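Side-chain contacts in uncharacterized protein (Bacteroides ovatus CL02T12C04, PDB 6PTM), which probably hydrolyses carrageenan chains from their ends, as an exo-acting carrageenase of glycoside hydrolase family GH42: residues 59-64 against 137-142; 86-89 against 94-97; 562-567 against 679-684. All coordinates share one frame; numbering follows the deposited sequence.

Overall arrangement
The three contacts are far apart, with centres 38 to 54 Å from one another, and none touches another. Interactions 1 and 2 belong to the same N-terminal group of helices: interaction 1 joins helices 44-63 and 109-139, and interaction 2 joins helices 69-90 and 92-100, which lie between those two in the chain. Both are partly buried, but their chemistry differs: interaction 1 rests on a methionine against alkyl groups, interaction 2 on a carboxylate-amide bond with two bridging waters. Interaction 3, on the opposite side of the chain's centre from interaction 2, is buried and apolar, setting a strand of a parallel sheet against helix 674-687.

Interaction 1 (59-64 against 137-142); sequences AKAKKS and AVMRGE
Met139 reaches across to helix 44-63 and meets Ala61 and Lys60 with different parts of its chain. Its sulfur lies beside the methyl group of Ala61, with SD of Met139 3.9 Å from CB of Ala61, and Met139 CG is nearly as close to the same methyl, at 4.0 Å. The chain bends about the CG-SD bond (chi3 75°), which carries CE to the Lys60 side. There CE of Met139 comes within 3.9 Å of Lys60 CG and touches the backbone at Ala61 N, also at 3.9 Å. The extended alkyl chain of Lys60 crosses the methionine at about a right angle; its methylenes do the touching, and NZ runs on past the contact. All of this is van der Waals packing.

Just behind Met139 its helix ends in a Schellman motif: Gly141 takes a positive phi, Glu142 N bonds to Ala137 O at 2.9 Å and Gly141 N to Val138 O at 3.1 Å. Helix 44-63 also terminates here, so the contact pairs the C-terminal ends of two helices. Ile66, in the loop leading from helix 44-63 to helix 69-90, packs on both Val138 and Met139.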
# COMPACT_ATOMS: atom_id res chain seq x y z
N ALA A 59 28.45 -15.14 -18.83
CA ALA A 59 28.66 -16.49 -19.43
C ALA A 59 29.72 -17.21 -18.61
O ALA A 59 29.47 -18.37 -18.25
CB ALA A 59 29.01 -16.39 -20.91
N LYS A 60 30.82 -16.53 -18.26
CA LYS A 60 31.91 -17.12 -17.44
C LYS A 60 31.39 -17.51 -16.04
O LYS A 60 31.57 -18.68 -15.68
CB LYS A 60 33.09 -16.15 -17.36
CG LYS A 60 34.40 -16.77 -16.89
CD LYS A 60 35.55 -15.78 -16.91
CE LYS A 60 36.87 -16.43 -16.56
NZ LYS A 60 37.85 -15.43 -16.07
N ALA A 61 30.73 -16.61 -15.29
CA ALA A 61 30.16 -16.97 -13.95
C ALA A 61 29.21 -18.18 -14.02
O ALA A 61 29.30 -19.05 -13.15
CB ALA A 61 29.44 -15.79 -13.35
N LYS A 62 28.32 -18.21 -15.01
CA LYS A 62 27.37 -19.34 -15.27
C LYS A 62 28.11 -20.67 -15.35
O LYS A 62 27.59 -21.65 -14.76
CB LYS A 62 26.61 -19.16 -16.58
CG LYS A 62 25.16 -18.79 -16.37
CD LYS A 62 24.32 -18.78 -17.62
CE LYS A 62 23.12 -17.87 -17.45
NZ LYS A 62 22.35 -18.21 -16.23
N LYS A 63 29.23 -20.72 -16.08
CA LYS A 63 30.10 -21.92 -16.23
C LYS A 63 30.47 -22.40 -14.82
O LYS A 63 30.50 -23.61 -14.61
CB LYS A 63 31.33 -21.62 -17.12
N SER A 64 30.71 -21.52 -13.86
CA SER A 64 31.13 -21.89 -12.48
C SER A 64 29.94 -22.27 -11.60
O SER A 64 30.17 -22.45 -10.39
CB SER A 64 31.90 -20.78 -11.86
OG SER A 64 32.77 -20.23 -12.83
N ALA A 137 33.60 -10.07 -7.70
CA ALA A 137 33.76 -10.37 -6.27
C ALA A 137 33.10 -11.71 -5.94
O ALA A 137 33.66 -12.47 -5.12
CB ALA A 137 33.19 -9.24 -5.44
N VAL A 138 31.90 -11.95 -6.47
CA VAL A 138 31.19 -13.24 -6.26
C VAL A 138 32.05 -14.37 -6.86
O VAL A 138 32.21 -15.39 -6.18
CB VAL A 138 29.78 -13.22 -6.84
CG1 VAL A 138 29.19 -14.62 -6.81
CG2 VAL A 138 28.87 -12.24 -6.09
N MET A 139 32.60 -14.20 -8.05
CA MET A 139 33.38 -15.28 -8.70
C MET A 139 34.65 -15.56 -7.88
O MET A 139 35.05 -16.70 -7.85
CB MET A 139 33.73 -14.93 -10.14
CG MET A 139 32.49 -14.85 -11.00
SD MET A 139 32.80 -13.91 -12.48
CE MET A 139 33.75 -15.15 -13.37
N ARG A 140 35.19 -14.58 -7.17
CA ARG A 140 36.44 -14.74 -6.37
C ARG A 140 36.15 -15.18 -4.95
O ARG A 140 37.07 -15.16 -4.17
CB ARG A 140 37.19 -13.42 -6.30
CG ARG A 140 37.76 -13.03 -7.66
CD ARG A 140 38.42 -11.66 -7.70
NE ARG A 140 38.46 -11.37 -9.12
CZ ARG A 140 39.44 -11.73 -9.96
NH1 ARG A 140 40.52 -12.36 -9.50
NH2 ARG A 140 39.35 -11.44 -11.24
N GLY A 141 34.91 -15.44 -4.58
CA GLY A 141 34.58 -15.91 -3.23
C GLY A 141 34.62 -14.80 -2.20
O GLY A 141 34.61 -15.15 -1.01
N GLU A 142 34.59 -13.52 -2.60
CA GLU A 142 34.75 -12.37 -1.68
C GLU A 142 33.39 -11.88 -1.15
O GLU A 142 33.39 -11.21 -0.14
CB GLU A 142 35.44 -11.20 -2.38
CG GLU A 142 36.88 -11.48 -2.76
CD GLU A 142 37.41 -10.52 -3.82
OE1 GLU A 142 36.62 -9.67 -4.35
OE2 GLU A 142 38.61 -10.64 -4.16

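Interaction 2 (86-89 against 94-97); sequences KWDE and ANVK
Trp87 lays the far corner of its indole against Ala94, with CH2 of Trp87 3.8 Å from Ala94 CB. Its CG stands anti to the backbone N (chi1 -166°), a turn that sends the six-membered ring across to the second helix. There CZ3 of Trp87 also skirts the amide of Asn95, 4.1 Å from ND2; both neighbours approach the ring obliquely.

The polar half of the contact is built on Asp88 and Asn95. Asn95 ND2 donates to Asp88 OD1 over 3.0 Å, bent to 147° at the hydrogen, and it meets the oxygen from above the carboxylate, with the two planes 71° apart. Two waters brace the pair. One donates to OD1 of Asp88 at 2.7 Å and to OD1 of Asn95 at 2.6 Å; the other donates to the main-chain O of Asp88 at 3.0 Å and accepts from Asn95 ND2 at 2.9 Å. The amide is thus gripped at both its nitrogen and its oxygen.

These bonds span a tight helix-helix junction: helix 69-90 ends and helix 92-100 begins almost at once, with Asn91 ND2 bonded back to Trp87 O. Were Asn95 replaced by alanine, Asp88 OD1 would probably lose its amide donor and each water one of its two protein anchors.

Outside the junction the strongest partner of Asp88 is Arg511, in salt bridge with OD2. OD2 of Asp88 also lies close to the like-charged Glu120 OE1, a closeness that the salt bridge to Arg511 probably helps to offset. Leu116 of helix 109-139 packs on both Asp88 and Asn95, and Arg511 and Ser516 touch Trp87.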
# COMPACT_ATOMS: atom_id res chain seq x y z
N LYS A 86 18.25 5.56 -27.83
CA LYS A 86 18.35 5.77 -29.31
C LYS A 86 17.05 6.43 -29.78
O LYS A 86 17.12 7.40 -30.51
CB LYS A 86 18.60 4.44 -30.04
CG LYS A 86 18.99 4.57 -31.50
CD LYS A 86 20.01 5.67 -31.73
CE LYS A 86 21.07 5.35 -32.75
NZ LYS A 86 22.39 5.83 -32.25
N TRP A 87 15.89 5.93 -29.36
CA TRP A 87 14.61 6.64 -29.62
C TRP A 87 14.71 8.07 -29.10
O TRP A 87 14.42 8.99 -29.88
CB TRP A 87 13.41 5.92 -29.02
CG TRP A 87 12.14 6.45 -29.57
CD1 TRP A 87 11.51 6.04 -30.71
CD2 TRP A 87 11.38 7.56 -29.06
NE1 TRP A 87 10.38 6.79 -30.91
CE2 TRP A 87 10.28 7.73 -29.92
CE3 TRP A 87 11.51 8.41 -27.96
CZ2 TRP A 87 9.31 8.72 -29.71
CZ3 TRP A 87 10.54 9.36 -27.73
CH2 TRP A 87 9.46 9.52 -28.61
N ASP A 88 15.20 8.28 -27.88
CA ASP A 88 15.22 9.64 -27.31
C ASP A 88 16.10 10.53 -28.20
O ASP A 88 15.74 11.69 -28.46
CB ASP A 88 15.61 9.64 -25.83
CG ASP A 88 14.64 8.90 -24.91
OD1 ASP A 88 13.43 8.93 -25.21
OD2 ASP A 88 15.10 8.31 -23.88
N GLU A 89 17.26 10.04 -28.61
CA GLU A 89 18.24 10.80 -29.42
C GLU A 89 17.58 11.21 -30.73
O GLU A 89 17.84 12.30 -31.17
CB GLU A 89 19.48 9.93 -29.64
CG GLU A 89 20.60 10.59 -30.41
CD GLU A 89 21.57 9.56 -30.96
OE1 GLU A 89 21.84 8.55 -30.28
OE2 GLU A 89 22.02 9.74 -32.09
N ALA A 94 9.79 15.34 -29.40
CA ALA A 94 8.79 14.59 -28.60
C ALA A 94 9.15 14.72 -27.12
O ALA A 94 8.23 14.98 -26.34
CB ALA A 94 8.67 13.16 -29.08
N ASN A 95 10.43 14.68 -26.73
CA ASN A 95 10.80 14.75 -25.29
C ASN A 95 10.71 16.18 -24.77
O ASN A 95 10.50 16.34 -23.54
CB ASN A 95 12.15 14.07 -24.98
CG ASN A 95 11.99 12.57 -25.08
OD1 ASN A 95 10.97 12.03 -24.67
ND2 ASN A 95 12.95 11.89 -25.68
N VAL A 96 10.87 17.19 -25.64
CA VAL A 96 10.71 18.61 -25.21
C VAL A 96 9.27 18.73 -24.68
O VAL A 96 9.07 19.32 -23.57
CB VAL A 96 11.00 19.64 -26.33
CG1 VAL A 96 10.63 21.05 -25.88
CG2 VAL A 96 12.46 19.61 -26.79
N LYS A 97 8.32 18.22 -25.47
CA LYS A 97 6.87 18.18 -25.15
C LYS A 97 6.69 17.39 -23.85
O LYS A 97 6.17 17.98 -22.87
CB LYS A 97 6.09 17.58 -26.32
CG LYS A 97 6.05 18.45 -27.57
CD LYS A 97 5.01 18.02 -28.58
CE LYS A 97 5.08 18.75 -29.90
NZ LYS A 97 5.95 18.03 -30.86
O HOH W 1 11.16 9.51 -23.97
O HOH W 2 15.45 13.30 -25.96

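Interaction 3 (562-567 against 679-684); sequences KPLRIF and NEALAA
Leu564 faces Ala681, while the flat group of the segment, the guanidinium of Arg565, lies on the other side of the strand, with the carbonyl oxygen of Lys562 at its edge. Arg565 NE donates to Lys562 O at 2.9 Å with an angle of 160° at the hydrogen, and the acceptor lies practically in the guanidinium plane. This ties the arginine back over the turn that leads into the strand, while its NH1 bonds to Phe599 O.

Leu564 carries the contact itself. With CG anti to the carbonyl carbon (chi1 -64°), its isobutyl end straddles the methyl of Ala681: CD2 of Leu564 is 3.7 Å from Ala681 CB, and CD1 of Leu564 is 3.8 Å from that same CB. CD2 of Leu564 also rests 3.5 Å from Ala681 O, so the leucine lies against the helix backbone as well. On the flank, CD1 of Leu564 reaches CD2 of Leu682 at 4.2 Å, a looser touch. The small alanine lets the backbones come close, with the CA atoms of Leu564 and Ala681 7.0 Å apart.

Strand 564-567 is an inner strand of a five-stranded parallel sheet with strand order 2-1-3-4-5, a flavodoxin-like alpha/beta arrangement, and runs between strands 597-600 and 614-617. Ala614 of the latter also touches Leu564, and helix 674-687, which follows edge strand 667-670, packs against Leu564 at the start of its strand.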
# COMPACT_ATOMS: atom_id res chain seq x y z
N LYS A 562 2.70 -7.76 16.93
CA LYS A 562 2.51 -6.31 17.11
C LYS A 562 2.03 -6.07 18.55
O LYS A 562 0.83 -6.09 18.84
CB LYS A 562 1.50 -5.80 16.08
CG LYS A 562 1.82 -6.05 14.61
CD LYS A 562 0.77 -5.42 13.71
CE LYS A 562 0.75 -5.89 12.26
NZ LYS A 562 2.04 -5.70 11.57
N PRO A 563 2.94 -5.91 19.54
CA PRO A 563 2.52 -5.99 20.94
C PRO A 563 1.84 -4.74 21.51
O PRO A 563 1.39 -4.75 22.64
CB PRO A 563 3.86 -6.23 21.66
CG PRO A 563 4.85 -5.46 20.80
CD PRO A 563 4.40 -5.79 19.39
N LEU A 564 1.88 -3.65 20.76
CA LEU A 564 1.20 -2.41 21.15
C LEU A 564 0.21 -2.11 20.02
O LEU A 564 0.65 -2.06 18.81
CB LEU A 564 2.21 -1.29 21.36
CG LEU A 564 3.18 -1.51 22.53
CD1 LEU A 564 4.27 -0.46 22.50
CD2 LEU A 564 2.45 -1.48 23.86
N ARG A 565 -1.05 -1.93 20.40
CA ARG A 565 -2.13 -1.58 19.45
C ARG A 565 -2.68 -0.20 19.78
O ARG A 565 -3.16 0.01 20.91
CB ARG A 565 -3.23 -2.64 19.50
CG ARG A 565 -2.75 -4.03 19.15
CD ARG A 565 -1.93 -4.10 17.87
NE ARG A 565 -1.69 -5.50 17.57
CZ ARG A 565 -2.48 -6.27 16.84
NH1 ARG A 565 -3.56 -5.79 16.23
NH2 ARG A 565 -2.14 -7.52 16.62
N ILE A 566 -2.63 0.69 18.80
CA ILE A 566 -3.22 2.04 18.94
C ILE A 566 -4.70 1.90 18.65
O ILE A 566 -5.01 1.45 17.54
CB ILE A 566 -2.53 3.02 17.99
CG1 ILE A 566 -1.06 3.18 18.37
CG2 ILE A 566 -3.23 4.35 17.92
CD1 ILE A 566 -0.30 3.89 17.33
N PHE A 567 -5.57 2.33 19.56
CA PHE A 567 -7.03 2.28 19.35
C PHE A 567 -7.47 3.27 18.26
O PHE A 567 -7.08 4.44 18.29
CB PHE A 567 -7.83 2.54 20.62
CG PHE A 567 -9.25 2.05 20.47
CD1 PHE A 567 -10.27 2.93 20.17
CD2 PHE A 567 -9.52 0.69 20.52
CE1 PHE A 567 -11.56 2.45 20.00
CE2 PHE A 567 -10.80 0.21 20.28
CZ PHE A 567 -11.82 1.10 20.06
N ASN A 679 6.20 5.55 27.81
CA ASN A 679 6.87 4.88 28.96
C ASN A 679 5.99 3.75 29.46
O ASN A 679 6.48 2.62 29.67
CB ASN A 679 7.19 5.85 30.11
CG ASN A 679 8.22 6.88 29.72
OD1 ASN A 679 8.91 6.72 28.72
ND2 ASN A 679 8.30 7.96 30.48
N GLU A 680 4.69 4.00 29.65
CA GLU A 680 3.80 2.91 30.14
C GLU A 680 3.70 1.80 29.06
O GLU A 680 3.76 0.62 29.41
CB GLU A 680 2.47 3.52 30.57
CG GLU A 680 2.63 4.46 31.75
CD GLU A 680 2.93 3.76 33.07
OE1 GLU A 680 2.91 2.53 33.10
OE2 GLU A 680 3.19 4.46 34.05
N ALA A 681 3.60 2.15 27.78
CA ALA A 681 3.47 1.14 26.69
C ALA A 681 4.68 0.19 26.72
O ALA A 681 4.50 -1.04 26.72
CB ALA A 681 3.33 1.82 25.34
N LEU A 682 5.89 0.74 26.76
CA LEU A 682 7.12 -0.10 26.72
C LEU A 682 7.23 -0.90 28.04
O LEU A 682 7.67 -2.06 27.97
CB LEU A 682 8.33 0.78 26.43
CG LEU A 682 8.33 1.43 25.04
CD1 LEU A 682 9.63 2.19 24.82
CD2 LEU A 682 8.16 0.40 23.94
N ALA A 683 6.77 -0.38 29.18
CA ALA A 683 6.80 -1.15 30.45
C ALA A 683 5.91 -2.39 30.31
O ALA A 683 6.30 -3.49 30.78
CB ALA A 683 6.35 -0.26 31.59
N ALA A 684 4.74 -2.24 29.68
CA ALA A 684 3.76 -3.33 29.50
C ALA A 684 4.42 -4.39 28.63
O ALA A 684 4.18 -5.60 28.82
CB ALA A 684 2.46 -2.82 28.89